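Local coordinates for protein TipC2 (Streptococcus intermedius B196, PDB 6DHX) that probably acts as an immunity protein that neutralises an antibacterial toxin exported by a type VII secretion system, at residues Y60-Y65 with A78-F83; N89-F94 with R105-Y110; R115-S120 with V186-Q191. One frame throughout, in Å; residues are numbered along the deposited sequence.

Interaction 1 (Y60-Y65 with A78-F83); sequences YPSILY and AIDFSF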
loop_
_atom_site.group_PDB
_atom_site.type_symbol
_atom_site.label_atom_id
_atom_site.label_comp_id
_atom_site.label_asym_id
_atom_site.label_seq_id
_atom_site.Cartn_x
_atom_site.Cartn_y
_atom_site.Cartn_z
ATOM N N TYR A 60 7.745 4.672 13.619
ATOM C CA TYR A 60 6.448 4.519 12.937
ATOM C C TYR A 60 6.170 3.063 12.662
ATOM O O TYR A 60 7.102 2.269 12.575
ATOM C CB TYR A 60 6.434 5.285 11.606
ATOM C CG TYR A 60 7.411 4.772 10.563
ATOM C CD1 TYR A 60 7.035 3.791 9.639
ATOM C CD2 TYR A 60 8.686 5.339 10.438
ATOM C CE1 TYR A 60 7.903 3.373 8.652
ATOM C CE2 TYR A 60 9.571 4.904 9.437
ATOM C CZ TYR A 60 9.153 3.925 8.557
ATOM O OH TYR A 60 9.962 3.466 7.539
ATOM N N PRO A 61 4.892 2.682 12.614
ATOM C CA PRO A 61 4.535 1.285 12.338
ATOM C C PRO A 61 4.532 1.016 10.833
ATOM O O PRO A 61 4.173 1.869 10.008
ATOM C CB PRO A 61 3.112 1.162 12.914
ATOM C CG PRO A 61 2.524 2.525 12.720
ATOM C CD PRO A 61 3.687 3.540 12.752
ATOM N N SER A 62 4.980 -0.185 10.502
ATOM C CA SER A 62 5.022 -0.682 9.134
ATOM C C SER A 62 4.581 -2.132 9.175
ATOM O O SER A 62 5.012 -2.877 10.064
ATOM C CB SER A 62 6.457 -0.527 8.583
ATOM O OG SER A 62 6.597 -1.046 7.280
ATOM N N ILE A 63 3.697 -2.511 8.248
ATOM C CA ILE A 63 3.084 -3.834 8.208
ATOM C C ILE A 63 3.676 -4.562 7.011
ATOM O O ILE A 63 3.739 -3.992 5.911
ATOM C CB ILE A 63 1.552 -3.728 8.060
ATOM C CG1 ILE A 63 0.941 -2.754 9.107
ATOM C CG2 ILE A 63 0.909 -5.114 8.065
ATOM C CD1 ILE A 63 1.298 -3.091 10.607
ATOM N N LEU A 64 4.109 -5.794 7.213
ATOM C CA LEU A 64 4.733 -6.566 6.137
ATOM C C LEU A 64 4.049 -7.924 6.069
ATOM O O LEU A 64 4.004 -8.648 7.083
ATOM C CB LEU A 64 6.253 -6.780 6.426
ATOM C CG LEU A 64 7.028 -7.516 5.340
ATOM C CD1 LEU A 64 7.062 -6.575 4.077
ATOM C CD2 LEU A 64 8.470 -7.853 5.743
ATOM N N TYR A 65 3.539 -8.290 4.891
ATOM C CA TYR A 65 2.927 -9.612 4.780
ATOM C C TYR A 65 3.987 -10.700 4.878
ATOM O O TYR A 65 5.055 -10.610 4.264
ATOM C CB TYR A 65 2.143 -9.755 3.459
ATOM C CG TYR A 65 0.743 -9.252 3.646
ATOM C CD1 TYR A 65 0.489 -7.879 3.741
ATOM C CD2 TYR A 65 -0.322 -10.137 3.801
ATOM C CE1 TYR A 65 -0.816 -7.376 3.982
ATOM C CE2 TYR A 65 -1.622 -9.669 4.051
ATOM C CZ TYR A 65 -1.855 -8.294 4.135
ATOM O OH TYR A 65 -3.121 -7.819 4.362
ATOM N N ALA A 78 3.064 -4.468 1.616
ATOM C CA ALA A 78 3.436 -3.720 2.815
ATOM C C ALA A 78 2.521 -2.523 2.995
ATOM O O ALA A 78 1.920 -2.019 2.038
ATOM C CB ALA A 78 4.909 -3.285 2.740
ATOM N N ILE A 79 2.380 -2.093 4.251
ATOM C CA ILE A 79 1.622 -0.884 4.587
ATOM C C ILE A 79 2.510 -0.027 5.467
ATOM O O ILE A 79 2.926 -0.477 6.527
ATOM C CB ILE A 79 0.311 -1.187 5.335
ATOM C CG1 ILE A 79 -0.502 -2.280 4.620
ATOM C CG2 ILE A 79 -0.488 0.126 5.485
ATOM C CD1 ILE A 79 -1.710 -2.779 5.457
ATOM N N ASP A 80 2.808 1.188 5.033
ATOM C CA ASP A 80 3.593 2.116 5.845
ATOM C C ASP A 80 2.696 3.240 6.334
ATOM O O ASP A 80 1.856 3.722 5.587
ATOM C CB ASP A 80 4.754 2.738 5.044
ATOM C CG ASP A 80 5.889 1.776 4.828
ATOM O OD1 ASP A 80 6.094 0.922 5.684
ATOM O OD2 ASP A 80 6.545 1.805 3.756
ATOM N N PHE A 81 2.902 3.693 7.570
ATOM C CA PHE A 81 2.133 4.800 8.140
ATOM C C PHE A 81 3.032 6.000 8.394
ATOM O O PHE A 81 4.106 5.834 8.987
ATOM C CB PHE A 81 1.521 4.344 9.473
ATOM C CG PHE A 81 0.448 3.334 9.293
ATOM C CD1 PHE A 81 0.762 1.989 9.122
ATOM C CD2 PHE A 81 -0.893 3.728 9.236
ATOM C CE1 PHE A 81 -0.243 1.003 8.916
ATOM C CE2 PHE A 81 -1.904 2.771 9.023
ATOM C CZ PHE A 81 -1.570 1.395 8.837
ATOM N N SER A 82 2.622 7.188 7.923
ATOM C CA SER A 82 3.385 8.414 8.167
ATOM C C SER A 82 2.459 9.317 8.955
ATOM O O SER A 82 1.527 9.902 8.392
ATOM C CB SER A 82 3.846 9.102 6.878
ATOM O OG SER A 82 4.711 8.240 6.156
ATOM N N PHE A 83 2.687 9.394 10.255
ATOM C CA PHE A 83 1.805 10.193 11.102
ATOM C C PHE A 83 2.315 11.601 11.351
ATOM O O PHE A 83 1.522 12.490 11.712
ATOM C CB PHE A 83 1.643 9.537 12.478
ATOM C CG PHE A 83 1.023 8.184 12.469
ATOM C CD1 PHE A 83 -0.150 7.931 11.764
ATOM C CD2 PHE A 83 1.597 7.149 13.244
ATOM C CE1 PHE A 83 -0.744 6.675 11.797
ATOM C CE2 PHE A 83 1.016 5.898 13.265
ATOM C CZ PHE A 83 -0.160 5.650 12.559
#
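Backbone donors and acceptors do most of the work between strands 60-65 and 78-82, which run antiparallel (173°) as a beta hairpin. Ile-63 and Ile-79 form the hydrogen-bonded pair: Ile-63 N gives a nearly straight bond to Ile-79 O (2.8 Å), and Ile-79 N returns one to Ile-63 O (2.9 Å), approaching in the carbonyl plane on a lone pair. Pro-61 has no N-H to offer, but its O accepts from Phe-81 N at 3.3 Å, a longer bond met nearly along the C=O axis. Ser-62 and Leu-64 direct their backbone bonds instead to His-48 and Glu-46 on strand 45-51.

On the face carrying Ser-62 and Asp-80, a non-hydrogen-bonded pair, the side chains meet. With OG anti to the backbone N (chi1 177°), the Ser-62 hydroxyl donates to Asp-80 OD1 at 2.6 Å, nearly along the carboxylate C-O axis. Leu-64 and Ala-78 lie on that face as an apolar pair. The other face is apolar. Ile-63 CB packs on Ile-79 CB, while Ile-63 CG1 reaches the edge of the Phe-81 ring at CE1 (3.9 Å). Pro-61 crosses Phe-81 at about a right angle, and its CD touches Phe-83 CE2 at 3.6 Å; helix 21-32 packs against this side through Ile-25 and Thr-29. Side-chain polarity is thus confined to the Ser-62/Asp-80 pair, whose short hydroxyl bond would be expected to stabilise Asp-80 as a carboxylate.

Interaction 2 (N89-F94 with R105-Y110); sequences NILIYF and RIWNKY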
loop_
_atom_site.group_PDB
_atom_site.type_symbol
_atom_site.label_atom_id
_atom_site.label_comp_id
_atom_site.label_asym_id
_atom_site.label_seq_id
_atom_site.Cartn_x
_atom_site.Cartn_y
_atom_site.Cartn_z
ATOM N N ASN A 89 -0.051 10.254 5.832
ATOM C CA ASN A 89 -0.620 9.341 4.837
ATOM C C ASN A 89 -0.489 7.898 5.318
ATOM O O ASN A 89 0.259 7.598 6.249
ATOM C CB ASN A 89 0.079 9.506 3.452
ATOM C CG ASN A 89 1.551 9.042 3.451
ATOM O OD1 ASN A 89 1.824 7.850 3.287
ATOM N ND2 ASN A 89 2.506 10.001 3.629
ATOM N N ILE A 90 -1.237 7.009 4.659
ATOM C CA ILE A 90 -0.959 5.571 4.663
ATOM C C ILE A 90 -0.533 5.216 3.258
ATOM O O ILE A 90 -1.095 5.734 2.282
ATOM C CB ILE A 90 -2.188 4.718 4.998
ATOM C CG1 ILE A 90 -2.941 5.218 6.175
ATOM C CG2 ILE A 90 -1.859 3.257 5.043
ATOM C CD1 ILE A 90 -4.366 5.376 5.686
ATOM N N LEU A 91 0.448 4.333 3.147
ATOM C CA LEU A 91 0.913 3.867 1.836
ATOM C C LEU A 91 0.762 2.356 1.830
ATOM O O LEU A 91 1.370 1.677 2.667
ATOM C CB LEU A 91 2.369 4.250 1.612
ATOM C CG LEU A 91 2.986 3.480 0.431
ATOM C CD1 LEU A 91 2.395 4.031 -0.917
ATOM C CD2 LEU A 91 4.473 3.652 0.474
ATOM N N ILE A 92 -0.050 1.832 0.904
ATOM C CA ILE A 92 -0.181 0.394 0.675
ATOM C C ILE A 92 0.546 0.117 -0.634
ATOM O O ILE A 92 0.214 0.719 -1.653
ATOM C CB ILE A 92 -1.657 -0.027 0.566
ATOM C CG1 ILE A 92 -2.398 0.291 1.884
ATOM C CG2 ILE A 92 -1.774 -1.521 0.117
ATOM C CD1 ILE A 92 -3.940 0.314 1.681
ATOM N N TYR A 93 1.528 -0.776 -0.630
ATOM C CA TYR A 93 2.178 -1.082 -1.891
ATOM C C TYR A 93 2.483 -2.564 -1.988
ATOM O O TYR A 93 2.519 -3.301 -0.997
ATOM C CB TYR A 93 3.454 -0.246 -2.119
ATOM C CG TYR A 93 4.635 -0.544 -1.227
ATOM C CD1 TYR A 93 4.746 0.034 0.037
ATOM C CD2 TYR A 93 5.665 -1.378 -1.682
ATOM C CE1 TYR A 93 5.866 -0.235 0.854
ATOM C CE2 TYR A 93 6.761 -1.653 -0.896
ATOM C CZ TYR A 93 6.868 -1.086 0.376
ATOM O OH TYR A 93 7.994 -1.352 1.162
ATOM N N PHE A 94 2.680 -3.005 -3.230
ATOM C CA PHE A 94 3.031 -4.390 -3.427
ATOM C C PHE A 94 3.860 -4.494 -4.684
ATOM O O PHE A 94 3.889 -3.576 -5.522
ATOM C CB PHE A 94 1.801 -5.298 -3.511
ATOM C CG PHE A 94 0.841 -4.973 -4.665
ATOM C CD1 PHE A 94 -0.181 -4.038 -4.496
ATOM C CD2 PHE A 94 0.937 -5.650 -5.882
ATOM C CE1 PHE A 94 -1.095 -3.761 -5.530
ATOM C CE2 PHE A 94 0.042 -5.369 -6.916
ATOM C CZ PHE A 94 -0.999 -4.448 -6.736
ATOM N N ARG A 105 6.039 -2.386 -9.152
ATOM C CA ARG A 105 5.627 -1.974 -7.818
ATOM C C ARG A 105 4.388 -1.133 -7.992
ATOM O O ARG A 105 4.426 -0.125 -8.699
ATOM C CB ARG A 105 6.704 -1.148 -7.137
ATOM C CG ARG A 105 8.115 -1.599 -7.381
ATOM C CD ARG A 105 9.073 -0.514 -6.864
ATOM N NE ARG A 105 9.349 -0.609 -5.421
ATOM C CZ ARG A 105 8.594 -0.123 -4.432
ATOM N NH1 ARG A 105 8.990 -0.278 -3.171
ATOM N NH2 ARG A 105 7.439 0.469 -4.684
ATOM N N ILE A 106 3.291 -1.522 -7.359
ATOM C CA ILE A 106 2.090 -0.713 -7.443
ATOM C C ILE A 106 1.917 -0.049 -6.083
ATOM O O ILE A 106 1.901 -0.726 -5.042
ATOM C CB ILE A 106 0.878 -1.557 -7.888
ATOM C CG1 ILE A 106 1.123 -1.986 -9.349
ATOM C CG2 ILE A 106 -0.396 -0.764 -7.863
ATOM C CD1 ILE A 106 0.091 -2.993 -9.896
ATOM N N TRP A 107 1.792 1.270 -6.115
ATOM C CA TRP A 107 2.016 2.182 -5.007
ATOM C C TRP A 107 0.736 2.965 -4.786
ATOM O O TRP A 107 0.285 3.682 -5.688
ATOM C CB TRP A 107 3.153 3.105 -5.460
ATOM C CG TRP A 107 3.741 3.999 -4.564
ATOM C CD1 TRP A 107 3.382 5.302 -4.335
ATOM C CD2 TRP A 107 4.908 3.763 -3.806
ATOM N NE1 TRP A 107 4.255 5.881 -3.463
ATOM C CE2 TRP A 107 5.203 4.957 -3.112
ATOM C CE3 TRP A 107 5.747 2.666 -3.654
ATOM C CZ2 TRP A 107 6.297 5.075 -2.255
ATOM C CZ3 TRP A 107 6.829 2.783 -2.792
ATOM C CH2 TRP A 107 7.094 3.976 -2.109
ATOM N N ASN A 108 0.133 2.843 -3.598
ATOM C CA ASN A 108 -1.223 3.359 -3.417
ATOM C C ASN A 108 -1.199 4.192 -2.158
ATOM O O ASN A 108 -1.195 3.632 -1.052
ATOM C CB ASN A 108 -2.229 2.232 -3.294
ATOM C CG ASN A 108 -2.048 1.204 -4.411
ATOM O OD1 ASN A 108 -2.469 1.473 -5.544
ATOM N ND2 ASN A 108 -1.387 0.064 -4.120
ATOM N N LYS A 109 -1.129 5.503 -2.336
ATOM C CA LYS A 109 -0.856 6.399 -1.220
ATOM C C LYS A 109 -2.112 7.203 -0.905
ATOM O O LYS A 109 -2.584 7.948 -1.757
ATOM C CB LYS A 109 0.298 7.336 -1.570
ATOM C CG LYS A 109 0.653 8.249 -0.381
ATOM C CD LYS A 109 2.002 8.925 -0.687
ATOM C CE LYS A 109 2.330 10.117 0.207
ATOM N NZ LYS A 109 3.631 10.871 -0.168
ATOM N N TYR A 110 -2.616 7.076 0.326
ATOM C CA TYR A 110 -3.777 7.837 0.751
ATOM C C TYR A 110 -3.306 9.004 1.614
ATOM O O TYR A 110 -2.761 8.789 2.707
ATOM C CB TYR A 110 -4.744 6.952 1.523
ATOM C CG TYR A 110 -5.854 7.769 2.134
ATOM C CD1 TYR A 110 -6.922 8.198 1.333
ATOM C CD2 TYR A 110 -5.827 8.121 3.483
ATOM C CE1 TYR A 110 -7.941 8.936 1.876
ATOM C CE2 TYR A 110 -6.858 8.865 4.058
ATOM C CZ TYR A 110 -7.916 9.264 3.233
ATOM O OH TYR A 110 -8.983 10.007 3.707
#
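This is a buried antiparallel beta-hairpin pairing in the middle of the mixed sheet, close to the centre of the chain, and its strand axes run at 165°. Three hydrogen-bonded pairs, Ile-90 with Tyr-110, Ile-92 with Asn-108 and Phe-94 with Ile-106, supply six backbone bonds. Ile-92 O takes a further one: Asn-108 N comes in the carbonyl plane, whereas Asn-108 ND2 arrives at 3.0 Å from 43° above that plane. The side chain of Asn-108, with CG beside its own backbone N, therefore reaches back onto the same carbonyl.

On the face shared by Leu-91, Tyr-93, Trp-107 and Lys-109, the indole is the main platform. Leu-91 CD1 sits 3.6 Å from the centroid of the Trp-107 five-membered ring, almost on its normal, a CH-pi contact, and Leu-91 CD2 touches CZ2 over the six-membered part. The Tyr-93 ring lies beside the indole at an oblique 35°. Arg-105 runs alongside Tyr-93, its NH1 3.5 Å from Tyr-93 CE2, while its NE is salt-bridged to Glu-95.

The opposite face, turned toward helix 151-173, puts Ile-106 CB over the Phe-94 ring, 4.0 Å from its centroid. Ile-161 and Val-162 of that helix touch Phe-94, and Ile-90 CD1 meets Tyr-110 CD2 at 3.8 Å. Apolar groups dominate this side, and its polar ends are satisfied: Asn-108 ND2 by Ile-92 O of the partner strand, Tyr-110 OH by Asp-23. On the other face the Trp-107 indole also has a cation-pi partner in Lys-122 of strand 116-127.

Interaction 3 (R115-S120 with V186-Q191); sequences RTLTKS and VTVKMQ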
loop_
_atom_site.group_PDB
_atom_site.type_symbol
_atom_site.label_atom_id
_atom_site.label_comp_id
_atom_site.label_asym_id
_atom_site.label_seq_id
_atom_site.Cartn_x
_atom_site.Cartn_y
_atom_site.Cartn_z
ATOM N N ARG A 115 -7.926 13.808 1.554
ATOM C CA ARG A 115 -8.691 12.565 1.437
ATOM C C ARG A 115 -8.581 11.977 0.037
ATOM O O ARG A 115 -9.577 11.732 -0.645
ATOM C CB ARG A 115 -10.165 12.803 1.827
ATOM C CG ARG A 115 -10.292 13.119 3.355
ATOM C CD ARG A 115 -11.756 13.092 3.882
ATOM N NE ARG A 115 -11.931 13.861 5.175
ATOM C CZ ARG A 115 -11.611 13.413 6.401
ATOM N NH1 ARG A 115 -11.828 14.182 7.461
ATOM N NH2 ARG A 115 -11.068 12.207 6.596
ATOM N N THR A 116 -7.347 11.800 -0.427
ATOM C CA THR A 116 -7.128 11.378 -1.810
ATOM C C THR A 116 -6.290 10.112 -1.815
ATOM O O THR A 116 -5.277 10.038 -1.108
ATOM C CB THR A 116 -6.420 12.496 -2.606
ATOM O OG1 THR A 116 -7.294 13.642 -2.720
ATOM C CG2 THR A 116 -6.082 12.005 -4.044
ATOM N N LEU A 117 -6.738 9.089 -2.573
ATOM C CA LEU A 117 -5.957 7.888 -2.830
ATOM C C LEU A 117 -5.335 8.027 -4.224
ATOM O O LEU A 117 -6.066 8.117 -5.213
ATOM C CB LEU A 117 -6.860 6.669 -2.796
ATOM C CG LEU A 117 -6.158 5.366 -3.145
ATOM C CD1 LEU A 117 -5.222 4.926 -1.967
ATOM C CD2 LEU A 117 -7.188 4.294 -3.395
ATOM N N THR A 118 -4.018 7.997 -4.303
ATOM C CA THR A 118 -3.280 8.121 -5.563
ATOM C C THR A 118 -2.602 6.789 -5.850
ATOM O O THR A 118 -1.787 6.316 -5.050
ATOM C CB THR A 118 -2.270 9.271 -5.470
ATOM O OG1 THR A 118 -2.962 10.496 -5.164
ATOM C CG2 THR A 118 -1.504 9.466 -6.786
ATOM N N LYS A 119 -2.946 6.172 -6.996
ATOM C CA LYS A 119 -2.427 4.865 -7.375
ATOM C C LYS A 119 -1.383 5.128 -8.446
ATOM O O LYS A 119 -1.646 5.891 -9.384
ATOM C CB LYS A 119 -3.543 3.948 -7.905
ATOM C CG LYS A 119 -4.630 3.666 -6.859
ATOM C CD LYS A 119 -6.065 3.351 -7.325
ATOM C CE LYS A 119 -6.198 2.074 -8.074
ATOM N NZ LYS A 119 -7.654 1.831 -8.376
ATOM N N SER A 120 -0.189 4.572 -8.277
ATOM C CA SER A 120 0.869 4.817 -9.256
ATOM C C SER A 120 1.684 3.529 -9.436
ATOM O O SER A 120 1.509 2.536 -8.697
ATOM C CB SER A 120 1.708 6.027 -8.810
ATOM O OG SER A 120 2.516 5.696 -7.713
ATOM N N VAL A 186 -13.852 9.418 -0.816
ATOM C CA VAL A 186 -12.405 9.492 -1.071
ATOM C C VAL A 186 -12.222 9.810 -2.548
ATOM O O VAL A 186 -12.920 9.258 -3.398
ATOM C CB VAL A 186 -11.672 8.183 -0.691
ATOM C CG1 VAL A 186 -12.310 6.971 -1.368
ATOM C CG2 VAL A 186 -10.184 8.252 -1.117
ATOM N N THR A 187 -11.293 10.710 -2.848
ATOM C CA THR A 187 -10.982 11.033 -4.235
ATOM C C THR A 187 -9.938 10.033 -4.711
ATOM O O THR A 187 -8.916 9.845 -4.048
ATOM C CB THR A 187 -10.471 12.467 -4.364
ATOM O OG1 THR A 187 -11.530 13.408 -4.033
ATOM C CG2 THR A 187 -10.008 12.718 -5.831
ATOM N N VAL A 188 -10.196 9.343 -5.829
ATOM C CA VAL A 188 -9.267 8.298 -6.285
ATOM C C VAL A 188 -8.637 8.756 -7.595
ATOM O O VAL A 188 -9.350 9.123 -8.547
ATOM C CB VAL A 188 -9.955 6.928 -6.435
ATOM C CG1 VAL A 188 -8.957 5.897 -7.031
ATOM C CG2 VAL A 188 -10.420 6.423 -5.101
ATOM N N LYS A 189 -7.308 8.797 -7.625
ATOM C CA LYS A 189 -6.566 9.226 -8.815
ATOM C C LYS A 189 -5.661 8.082 -9.239
ATOM O O LYS A 189 -4.895 7.568 -8.433
ATOM C CB LYS A 189 -5.747 10.475 -8.536
ATOM C CG LYS A 189 -6.609 11.659 -8.151
ATOM C CD LYS A 189 -5.793 12.931 -7.987
ATOM C CE LYS A 189 -6.687 14.091 -7.544
ATOM N NZ LYS A 189 -5.895 15.317 -7.241
HETATM N N MSE A 190 -5.751 7.682 -10.502
HETATM C CA MSE A 190 -5.034 6.498 -10.940
HETATM C C MSE A 190 -4.128 6.889 -12.082
HETATM O O MSE A 190 -4.605 7.435 -13.076
HETATM C CB MSE A 190 -6.046 5.433 -11.348
HETATM C CG MSE A 190 -5.539 4.203 -12.035
HETATM SE SE MSE A 190 -7.033 2.901 -11.909
HETATM C CE MSE A 190 -8.076 3.842 -10.736
ATOM N N GLN A 191 -2.823 6.656 -11.900
ATOM C CA GLN A 191 -1.842 7.076 -12.900
ATOM C C GLN A 191 -2.126 6.458 -14.268
ATOM O O GLN A 191 -1.946 7.109 -15.311
ATOM C CB GLN A 191 -0.436 6.691 -12.434
ATOM C CG GLN A 191 0.685 7.184 -13.369
ATOM C CD GLN A 191 2.069 6.690 -12.953
ATOM O OE1 GLN A 191 2.215 5.793 -12.103
ATOM N NE2 GLN A 191 3.093 7.252 -13.580
HETATM O O HOH W 1 -11.115 14.406 -1.585
HETATM O O HOH W 2 -7.096 15.659 -4.491
#
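Neither flat side-chain group of these segments presents a face across the pairing. The guanidinium of Arg-115 leads away from 186-191, its NH2 salt-bridged to Asp-23, and the carboxamide of Gln-191 meets the other strand through one atom, OE1, 3.3 Å from Ser-120 CB. That same OE1 accepts from Val-121 N, and Gln-191 NE2 bonds to Glu-137, so both polar ends of the amide are held. A third flat group, the Tyr-158 ring of helix 151-173, makes a cation-pi interaction with Lys-119.

The motif is a parallel strand pair (axes 14° apart) at the edge of an otherwise antiparallel sheet: after the helices 137-146 and 151-173 the chain comes back and lays strand 187-190 beside 116-127. Leu-117 and Lys-119 carry the ladder, each giving its N-H and accepting on its O, as in Leu-117 N to Thr-187 O (2.7 Å) and Lys-189 N to Leu-117 O (2.8 Å). Thr-118 and Ser-120 turn their backbone bonds to Lys-109 and Trp-107 instead. At the start, Arg-115, with positive phi (42°), forms with Thr-116 a G1 beta bulge opposite Thr-111.

On one face Lys-119 and selenomethionine Met-190 lie side by side, pointing the same way. The Lys-119 chain bends at chi3 (66°), its CD passing 3.9 Å from Val-188 CG1 and its NZ coming within 3.1 Å of Met-190 CE, a tight approach for an ammonium. On the other face Thr-116 CG2 rests against the extended Lys-189 chain. Thr-116 OG1 is hydrogen-bonded to Asp-114 O, and a water also donates to this OG1 while accepting from Lys-189 NZ at 3.0 Å.

Overall arrangement
From the N terminus, interaction 1 closes first, joining strand 59-65 to 74-82 across a short connection. The chain then turns into strand 89-99, and interaction 2 closes the hairpin with 102-111; Asp-80 N to Leu-91 O and Ala-78 N to Tyr-93 O link the two pairings directly. Interaction 3 opens on the next strand, 116-127, which lies against 102-111 through Trp-107 O to Ser-120 N. Its loop is by far the longest, about 65 residues that include both later helices. The contacts are in series, neither nested nor crossing, and run across one sheet, with interactions 1 and 3 centred about 18 Å apart on opposite sides of the chain's centre.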